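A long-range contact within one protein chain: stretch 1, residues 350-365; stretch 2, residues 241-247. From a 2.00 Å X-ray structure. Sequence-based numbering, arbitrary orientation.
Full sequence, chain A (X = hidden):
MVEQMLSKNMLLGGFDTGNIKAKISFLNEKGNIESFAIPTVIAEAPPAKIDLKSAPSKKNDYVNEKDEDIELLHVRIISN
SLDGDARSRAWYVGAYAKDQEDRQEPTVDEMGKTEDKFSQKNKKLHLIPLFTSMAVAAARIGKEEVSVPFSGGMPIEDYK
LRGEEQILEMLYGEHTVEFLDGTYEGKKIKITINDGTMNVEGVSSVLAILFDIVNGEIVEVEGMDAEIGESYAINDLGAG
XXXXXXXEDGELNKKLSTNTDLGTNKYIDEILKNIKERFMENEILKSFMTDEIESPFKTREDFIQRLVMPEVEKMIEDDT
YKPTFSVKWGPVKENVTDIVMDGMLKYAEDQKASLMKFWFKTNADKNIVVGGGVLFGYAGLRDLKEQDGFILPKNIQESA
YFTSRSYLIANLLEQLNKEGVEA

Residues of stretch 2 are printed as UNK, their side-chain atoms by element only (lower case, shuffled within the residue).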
ATOM      1  N   ASP A 350      18.331 -15.911   6.472  1.00 22.58           N
ATOM      2  CA  ASP A 350      19.118 -14.872   5.814  1.00 21.61           C
ATOM      3  C   ASP A 350      18.704 -13.475   6.274  1.00 23.64           C
ATOM      4  O   ASP A 350      19.545 -12.607   6.506  1.00 15.87           O
ATOM      5  CB  ASP A 350      18.998 -14.996   4.302  1.00 21.60           C
ATOM      6  CG  ASP A 350      19.745 -16.208   3.776  1.00 34.22           C
ATOM      7  OD1 ASP A 350      20.686 -16.657   4.480  1.00 27.79           O
ATOM      8  OD2 ASP A 350      19.399 -16.700   2.680  1.00 25.53           O
ATOM      9  N   GLN A 351      17.403 -13.263   6.431  1.00 20.18           N
ATOM     10  CA  GLN A 351      16.948 -12.009   7.005  1.00 21.11           C
ATOM     11  C   GLN A 351      17.405 -11.851   8.454  1.00 21.81           C
ATOM     12  O   GLN A 351      17.736 -10.745   8.884  1.00 17.85           O
ATOM     13  CB  GLN A 351      15.426 -11.903   6.916  1.00 15.34           C
ATOM     14  CG  GLN A 351      14.938 -11.474   5.494  1.00 17.91           C
ATOM     15  CD  GLN A 351      15.266  -9.996   5.180  1.00 22.54           C
ATOM     16  OE1 GLN A 351      15.838  -9.287   6.003  1.00 18.14           O
ATOM     17  NE2 GLN A 351      14.902  -9.546   3.991  1.00 24.81           N
ATOM     18  N   LYS A 352      17.405 -12.951   9.205  1.00 19.96           N
ATOM     19  CA  LYS A 352      17.843 -12.882  10.604  1.00 22.01           C
ATOM     20  C   LYS A 352      19.249 -12.298  10.719  1.00 19.99           C
ATOM     21  O   LYS A 352      19.493 -11.374  11.490  1.00 20.31           O
ATOM     22  CB  LYS A 352      17.815 -14.268  11.256  1.00 19.77           C
ATOM     23  CG  LYS A 352      18.205 -14.211  12.740  1.00 31.89           C
ATOM     24  CD  LYS A 352      18.939 -15.461  13.204  1.00 34.95           C
ATOM     25  CE  LYS A 352      19.199 -15.430  14.714  1.00 37.47           C
ATOM     26  NZ  LYS A 352      18.220 -16.212  15.513  1.00 30.68           N
ATOM     27  N   ALA A 353      20.173 -12.848   9.940  1.00 20.30           N
ATOM     28  CA  ALA A 353      21.548 -12.380   9.939  1.00 27.40           C
ATOM     29  C   ALA A 353      21.621 -10.886   9.588  1.00 26.69           C
ATOM     30  O   ALA A 353      22.373 -10.136  10.195  1.00 24.20           O
ATOM     31  CB  ALA A 353      22.388 -13.201   8.961  1.00 25.64           C
ATOM     32  N   SER A 354      20.821 -10.465   8.613  1.00 17.64           N
ATOM     33  CA  SER A 354      20.789  -9.064   8.193  1.00 20.34           C
ATOM     34  C   SER A 354      20.225  -8.126   9.277  1.00 16.51           C
ATOM     35  O   SER A 354      20.794  -7.056   9.576  1.00 14.88           O
ATOM     36  CB  SER A 354      19.949  -8.942   6.911  1.00 19.49           C
ATOM     37  OG  SER A 354      19.633  -7.589   6.637  1.00 33.66           O
ATOM     38  N   LEU A 355      19.087  -8.532   9.839  1.00 20.24           N
ATOM     39  CA  LEU A 355      18.380  -7.748  10.847  1.00 20.79           C
ATOM     40  C   LEU A 355      19.146  -7.647  12.160  1.00 23.02           C
ATOM     41  O   LEU A 355      19.113  -6.607  12.839  1.00 16.34           O
ATOM     42  CB  LEU A 355      17.002  -8.357  11.119  1.00 17.18           C
ATOM     43  CG  LEU A 355      16.059  -8.363   9.919  1.00 21.46           C
ATOM     44  CD1 LEU A 355      14.861  -9.232  10.189  1.00 13.74           C
ATOM     45  CD2 LEU A 355      15.622  -6.945   9.622  1.00 19.48           C
ATOM     46  N   MET A 356      19.809  -8.732  12.541  1.00 17.40           N
ATOM     47  CA  MET A 356      20.594  -8.703  13.788  1.00 20.18           C
ATOM     48  C   MET A 356      21.805  -7.787  13.607  1.00 22.89           C
ATOM     49  O   MET A 356      22.100  -6.965  14.465  1.00 17.13           O
ATOM     50  CB  MET A 356      21.018 -10.118  14.214  1.00 15.47           C
ATOM     51  CG  MET A 356      19.828 -10.981  14.690  1.00 23.64           C
ATOM     52  SD  MET A 356      19.020 -10.436  16.246  1.00 18.04           S
ATOM     53  CE  MET A 356      20.131 -11.132  17.467  1.00 49.49           C
ATOM     54  N   LYS A 357      22.464  -7.882  12.458  1.00 27.78           N
ATOM     55  CA  LYS A 357      23.587  -6.997  12.177  1.00 36.38           C
ATOM     56  C   LYS A 357      23.165  -5.502  12.183  1.00 16.26           C
ATOM     57  O   LYS A 357      23.874  -4.650  12.719  1.00 20.68           O
ATOM     58  CB  LYS A 357      24.222  -7.402  10.844  1.00 31.31           C
ATOM     59  CG  LYS A 357      25.286  -6.475  10.324  1.00 41.61           C
ATOM     60  CD  LYS A 357      25.939  -7.038   9.062  1.00 43.11           C
ATOM     61  CE  LYS A 357      26.565  -8.399   9.315  1.00 35.45           C
ATOM     62  NZ  LYS A 357      27.948  -8.258   9.857  1.00 42.38           N
ATOM     63  N   PHE A 358      22.011  -5.194  11.602  1.00 19.67           N
ATOM     64  CA  PHE A 358      21.547  -3.821  11.556  1.00 15.51           C
ATOM     65  C   PHE A 358      21.207  -3.337  12.956  1.00 19.68           C
ATOM     66  O   PHE A 358      21.377  -2.171  13.264  1.00 19.02           O
ATOM     67  CB  PHE A 358      20.321  -3.659  10.652  1.00 15.11           C
ATOM     68  CG  PHE A 358      19.996  -2.223  10.328  1.00 17.74           C
ATOM     69  CD1 PHE A 358      20.916  -1.435   9.653  1.00 20.15           C
ATOM     70  CD2 PHE A 358      18.773  -1.658  10.686  1.00 16.04           C
ATOM     71  CE1 PHE A 358      20.625  -0.115   9.329  1.00 16.82           C
ATOM     72  CE2 PHE A 358      18.473  -0.332  10.354  1.00 20.82           C
ATOM     73  CZ  PHE A 358      19.408   0.438   9.681  1.00 15.16           C
ATOM     74  N   TRP A 359      20.673  -4.239  13.774  1.00 18.94           N
ATOM     75  CA  TRP A 359      20.344  -3.907  15.143  1.00 19.57           C
ATOM     76  C   TRP A 359      21.605  -3.483  15.903  1.00 19.60           C
ATOM     77  O   TRP A 359      21.578  -2.490  16.623  1.00 17.81           O
ATOM     78  CB  TRP A 359      19.671  -5.095  15.819  1.00 16.29           C
ATOM     79  CG  TRP A 359      18.788  -4.775  16.980  1.00 22.90           C
ATOM     80  CD1 TRP A 359      18.675  -3.585  17.650  1.00 18.45           C
ATOM     81  CD2 TRP A 359      17.866  -5.671  17.594  1.00 20.96           C
ATOM     82  NE1 TRP A 359      17.747  -3.701  18.662  1.00 25.43           N
ATOM     83  CE2 TRP A 359      17.235  -4.979  18.648  1.00 20.48           C
ATOM     84  CE3 TRP A 359      17.515  -7.008  17.358  1.00 22.37           C
ATOM     85  CZ2 TRP A 359      16.259  -5.565  19.458  1.00 26.36           C
ATOM     86  CZ3 TRP A 359      16.558  -7.603  18.178  1.00 28.07           C
ATOM     87  CH2 TRP A 359      15.938  -6.877  19.209  1.00 28.46           C
ATOM     88  N   PHE A 360      22.710  -4.213  15.726  1.00 16.49           N
ATOM     89  CA  PHE A 360      23.934  -3.877  16.434  1.00 17.00           C
ATOM     90  C   PHE A 360      24.586  -2.633  15.833  1.00 23.20           C
ATOM     91  O   PHE A 360      25.170  -1.837  16.554  1.00 25.87           O
ATOM     92  CB  PHE A 360      24.935  -5.030  16.418  1.00 17.19           C
ATOM     93  CG  PHE A 360      24.510  -6.200  17.237  1.00 18.89           C
ATOM     94  CD1 PHE A 360      24.404  -6.089  18.613  1.00 22.42           C
ATOM     95  CD2 PHE A 360      24.175  -7.405  16.624  1.00 17.36           C
ATOM     96  CE1 PHE A 360      23.992  -7.162  19.369  1.00 29.66           C
ATOM     97  CE2 PHE A 360      23.766  -8.474  17.359  1.00 19.61           C
ATOM     98  CZ  PHE A 360      23.676  -8.361  18.746  1.00 17.89           C
ATOM     99  N   LYS A 361      24.491  -2.461  14.523  1.00 19.62           N
ATOM    100  CA  LYS A 361      25.092  -1.268  13.912  1.00 22.92           C
ATOM    101  C   LYS A 361      24.410   0.025  14.364  1.00 24.20           C
ATOM    102  O   LYS A 361      25.067   1.048  14.567  1.00 26.88           O
ATOM    103  CB  LYS A 361      25.070  -1.389  12.392  1.00 25.42           C
ATOM    104  CG  LYS A 361      26.162  -2.327  11.883  1.00 32.46           C
ATOM    105  CD  LYS A 361      26.314  -2.249  10.373  1.00 36.49           C
ATOM    106  CE  LYS A 361      27.510  -3.064   9.903  1.00 40.39           C
ATOM    107  NZ  LYS A 361      27.671  -2.934   8.426  1.00 41.51           N
ATOM    108  N   THR A 362      23.100  -0.031  14.563  1.00 22.02           N
ATOM    109  CA  THR A 362      22.343   1.144  14.984  1.00 27.45           C
ATOM    110  C   THR A 362      22.164   1.251  16.505  1.00 31.95           C
ATOM    111  O   THR A 362      21.949   2.339  17.038  1.00 19.73           O
ATOM    112  CB  THR A 362      20.936   1.147  14.357  1.00 20.86           C
ATOM    113  OG1 THR A 362      20.217   0.001  14.829  1.00 17.95           O
ATOM    114  CG2 THR A 362      21.019   1.119  12.818  1.00 23.31           C
ATOM    115  N   ASN A 363      22.233   0.112  17.188  1.00 29.83           N
ATOM    116  CA  ASN A 363      21.753  -0.006  18.570  1.00 22.91           C
ATOM    117  C   ASN A 363      20.356   0.605  18.774  1.00 23.79           C
ATOM    118  O   ASN A 363      20.100   1.297  19.766  1.00 17.25           O
ATOM    119  CB  ASN A 363      22.735   0.621  19.554  1.00 26.76           C
ATOM    120  CG  ASN A 363      22.544   0.088  20.957  1.00 30.90           C
ATOM    121  OD1 ASN A 363      22.138  -1.059  21.139  1.00 33.80           O
ATOM    122  ND2 ASN A 363      22.809   0.920  21.953  1.00 39.85           N
ATOM    123  N   ALA A 364      19.464   0.353  17.817  1.00 28.09           N
ATOM    124  CA  ALA A 364      18.088   0.835  17.888  1.00 31.79           C
ATOM    125  C   ALA A 364      17.383   0.278  19.128  1.00 25.44           C
ATOM    126  O   ALA A 364      17.670  -0.834  19.566  1.00 22.08           O
ATOM    127  CB  ALA A 364      17.319   0.448  16.615  1.00 25.22           C
ATOM    128  N   ASP A 365      16.465   1.051  19.693  1.00 22.10           N
ATOM    129  CA  ASP A 365      15.745   0.627  20.886  1.00 23.74           C
ATOM    130  C   ASP A 365      14.718  -0.416  20.515  1.00 23.23           C
ATOM    131  O   ASP A 365      14.520  -1.412  21.222  1.00 21.42           O
ATOM    132  CB  ASP A 365      15.080   1.822  21.566  1.00 24.85           C
ATOM    133  CG  ASP A 365      16.087   2.793  22.135  1.00 31.55           C
ATOM    134  OD1 ASP A 365      17.033   2.324  22.816  1.00 24.25           O
ATOM    135  OD2 ASP A 365      15.947   4.014  21.888  1.00 25.55           O
ATOM    136  N   UNK A 241      14.046  -6.192  -2.782  1.00 27.13           N
ATOM    137  CA  UNK A 241      14.962  -5.439  -1.942  1.00 27.66           C
ATOM    138  C   UNK A 241      14.497  -5.440  -0.500  1.00 20.11           C
ATOM    139  O   UNK A 241      13.321  -5.674  -0.213  1.00 18.63           O
ATOM    140  o   UNK A 241      13.788  -3.331  -2.293  1.00 28.11           O
ATOM    141  c   UNK A 241      15.083  -3.943  -2.369  1.00 25.81           C
ATOM    142  c   UNK A 241      15.639  -3.792  -3.780  1.00 24.98           C
ATOM    143  N   UNK A 242      15.427  -5.120   0.392  1.00 23.16           N
ATOM    144  CA  UNK A 242      15.101  -4.826   1.777  1.00 24.90           C
ATOM    145  C   UNK A 242      15.610  -3.432   2.110  1.00 16.62           C
ATOM    146  O   UNK A 242      16.743  -3.076   1.756  1.00 24.53           O
ATOM    147  o   UNK A 242      15.119  -7.140   2.535  1.00 27.41           O
ATOM    148  c   UNK A 242      15.715  -5.868   2.722  1.00 33.41           C
ATOM    149  N   UNK A 243      14.774  -2.636   2.776  1.00 14.78           N
ATOM    150  CA  UNK A 243      15.163  -1.280   3.176  1.00 22.74           C
ATOM    151  C   UNK A 243      15.384  -1.180   4.699  1.00 18.11           C
ATOM    152  O   UNK A 243      14.445  -1.347   5.485  1.00 23.70           O
ATOM    153  c   UNK A 243      14.472   1.156   2.948  1.00 36.03           C
ATOM    154  c   UNK A 243      14.090  -0.292   2.706  1.00 31.71           C
ATOM    155  o   UNK A 243      13.946   1.751   3.916  1.00 40.15           O
ATOM    156  o   UNK A 243      15.280   1.699   2.161  1.00 35.31           O
ATOM    157  N   UNK A 244      16.621  -0.954   5.120  1.00 14.13           N
ATOM    158  CA  UNK A 244      16.896  -0.866   6.556  1.00 22.34           C
ATOM    159  C   UNK A 244      17.008   0.593   6.980  1.00 21.32           C
ATOM    160  O   UNK A 244      18.043   1.213   6.794  1.00 23.12           O
ATOM    161  c   UNK A 244      18.170  -1.628   6.912  1.00 17.61           C
ATOM    162  n   UNK A 244      17.431  -3.924   6.963  1.00 23.75           N
ATOM    163  o   UNK A 244      18.831  -3.301   5.318  1.00 23.83           O
ATOM    164  c   UNK A 244      18.183  -3.030   6.335  1.00 31.74           C
ATOM    165  N   UNK A 245      15.919   1.134   7.521  1.00 18.07           N
ATOM    166  CA  UNK A 245      15.864   2.539   7.914  1.00 24.60           C
ATOM    167  C   UNK A 245      16.072   2.693   9.412  1.00 21.05           C
ATOM    168  O   UNK A 245      15.534   1.914  10.200  1.00 23.87           O
ATOM    169  c   UNK A 245      14.517   3.164   7.497  1.00 18.51           C
ATOM    170  N   UNK A 246      16.855   3.695   9.808  1.00 16.71           N
ATOM    171  CA  UNK A 246      17.047   3.967  11.228  1.00 20.19           C
ATOM    172  C   UNK A 246      16.634   5.390  11.561  1.00 23.48           C
ATOM    173  O   UNK A 246      17.107   6.353  10.952  1.00 28.48           O
ATOM    174  c   UNK A 246      20.184   5.018  14.754  1.00 28.58           C
ATOM    175  c   UNK A 246      17.984   3.480  14.083  1.00 22.14           C
ATOM    176  c   UNK A 246      19.370   4.495  15.744  1.00 30.17           C
ATOM    177  c   UNK A 246      19.886   4.761  13.425  1.00 25.18           C
ATOM    178  c   UNK A 246      18.782   3.999  13.076  1.00 23.51           C
ATOM    179  c   UNK A 246      18.488   3.710  11.630  1.00 18.78           C
ATOM    180  c   UNK A 246      18.273   3.728  15.405  1.00 29.04           C
ATOM    181  N   UNK A 247      15.730   5.512  12.521  1.00 26.85           N
ATOM    182  CA  UNK A 247      15.209   6.816  12.932  1.00 25.01           C
ATOM    183  C   UNK A 247      15.616   7.133  14.365  1.00 31.24           C
ATOM    184  O   UNK A 247      15.372   6.345  15.286  1.00 30.99           O
ATOM    185  c   UNK A 247      13.014   7.676  10.531  1.00 32.47           C
ATOM    186  c   UNK A 247      13.169   6.616  11.419  1.00 32.85           C
ATOM    187  c   UNK A 247      12.811   5.339  11.002  1.00 25.80           C
ATOM    188  c   UNK A 247      12.524   7.457   9.245  1.00 29.81           C
ATOM    189  c   UNK A 247      12.326   5.115   9.719  1.00 29.07           C
ATOM    190  c   UNK A 247      13.684   6.851  12.811  1.00 30.91           C
ATOM    191  c   UNK A 247      12.177   6.174   8.839  1.00 26.25           C
TER
HETATM  192  O   HOH W   1      17.337  -6.867   5.769  1.00 26.22           O

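Position 241 carries three side-chain atoms: one carbon that bears both an oxygen and a second carbon. Its CB points away from the helix, and the side chain touches nothing on stretch 1. A branch at CB with one oxygen is threonine. Thr 241 therefore stands outside the contact, just before the strand begins.

Position 242 has two side-chain atoms, a carbon and then an oxygen, the CB pointing toward the helix. The oxygen lies 2.8 Å from NE2 of Gln 351, which donates a hydrogen bond to it. A single carbon ending in one oxygen is serine, in the m rotamer. The CA atoms of Ser 242 and Gln 351 are 9.1 Å apart, and the Gln 351 side chain, leaving its helix sideways, bends its end nearer to close that gap.

Position 243 shows two carbons, the second carrying two oxygens. Its side chain is out of reach of the helix, as strand alternation would predict. A terminal carbon with two oxygens after one methylene is aspartate, Asp 243.

Position 244 again turns toward the helix. It has two carbons, the second carrying one oxygen and one nitrogen. Its CB sits over one face of the Phe 358 ring, 3.5 Å from the ring centroid and only 6° off the normal, a CH-pi contact. The amide nitrogen reaches no direct hydrogen-bond partner on the helix; instead it donates to a water. A short amide of this kind is asparagine. The water lies 3.2 Å from ND2 of Asn 244. That water in turn donates to OE1 of Gln 351, the water oxygen being 2.9 Å from OE1, and is also hydrogen-bonded to OG of Ser 354.

Position 245 has one carbon and nothing more. That CB points away, and the residue meets the helix through its backbone: its O lies 3.7 Å from CE2 of Phe 358, at the ring edge. A lone CB is alanine, Ala 245.

Position 246 points toward stretch 1 with one carbon followed by a six-carbon ring with no heteroatom. CB of Thr 362 stands 3.6 Å from the ring centroid, 4° off the normal, and CB of Ala 364 packs nearby. The ring makes it phenylalanine, in the t rotamer. CB of Ala 364 is 3.6 Å from CE1 of Phe 246.

Position 247 has the same composition, a carbon and a six-carbon ring, but lies out of reach. Phe 247 is buried all the same.

The rule is alternation: 242, 244 and 246 face the helix, which runs at 22° to the strand, and their partners Gln 351, Phe 358 and Thr 362 follow in the same order. Two aromatic rings trade roles, one offered by each element and each covered on one face by a CB carbon from the other, in a CH-pi contact. Polar groups gather toward the start of the strand, where one direct bond and one water serve them. At the far end Asn 363 leaves the helix with positive phi, and beyond it Ala 364 N donates to Thr 362 OG1 at 3.1 Å, in a turn that brings the alanine methyl against Phe 246.

Stretch 2 241-247: TSDNAFF
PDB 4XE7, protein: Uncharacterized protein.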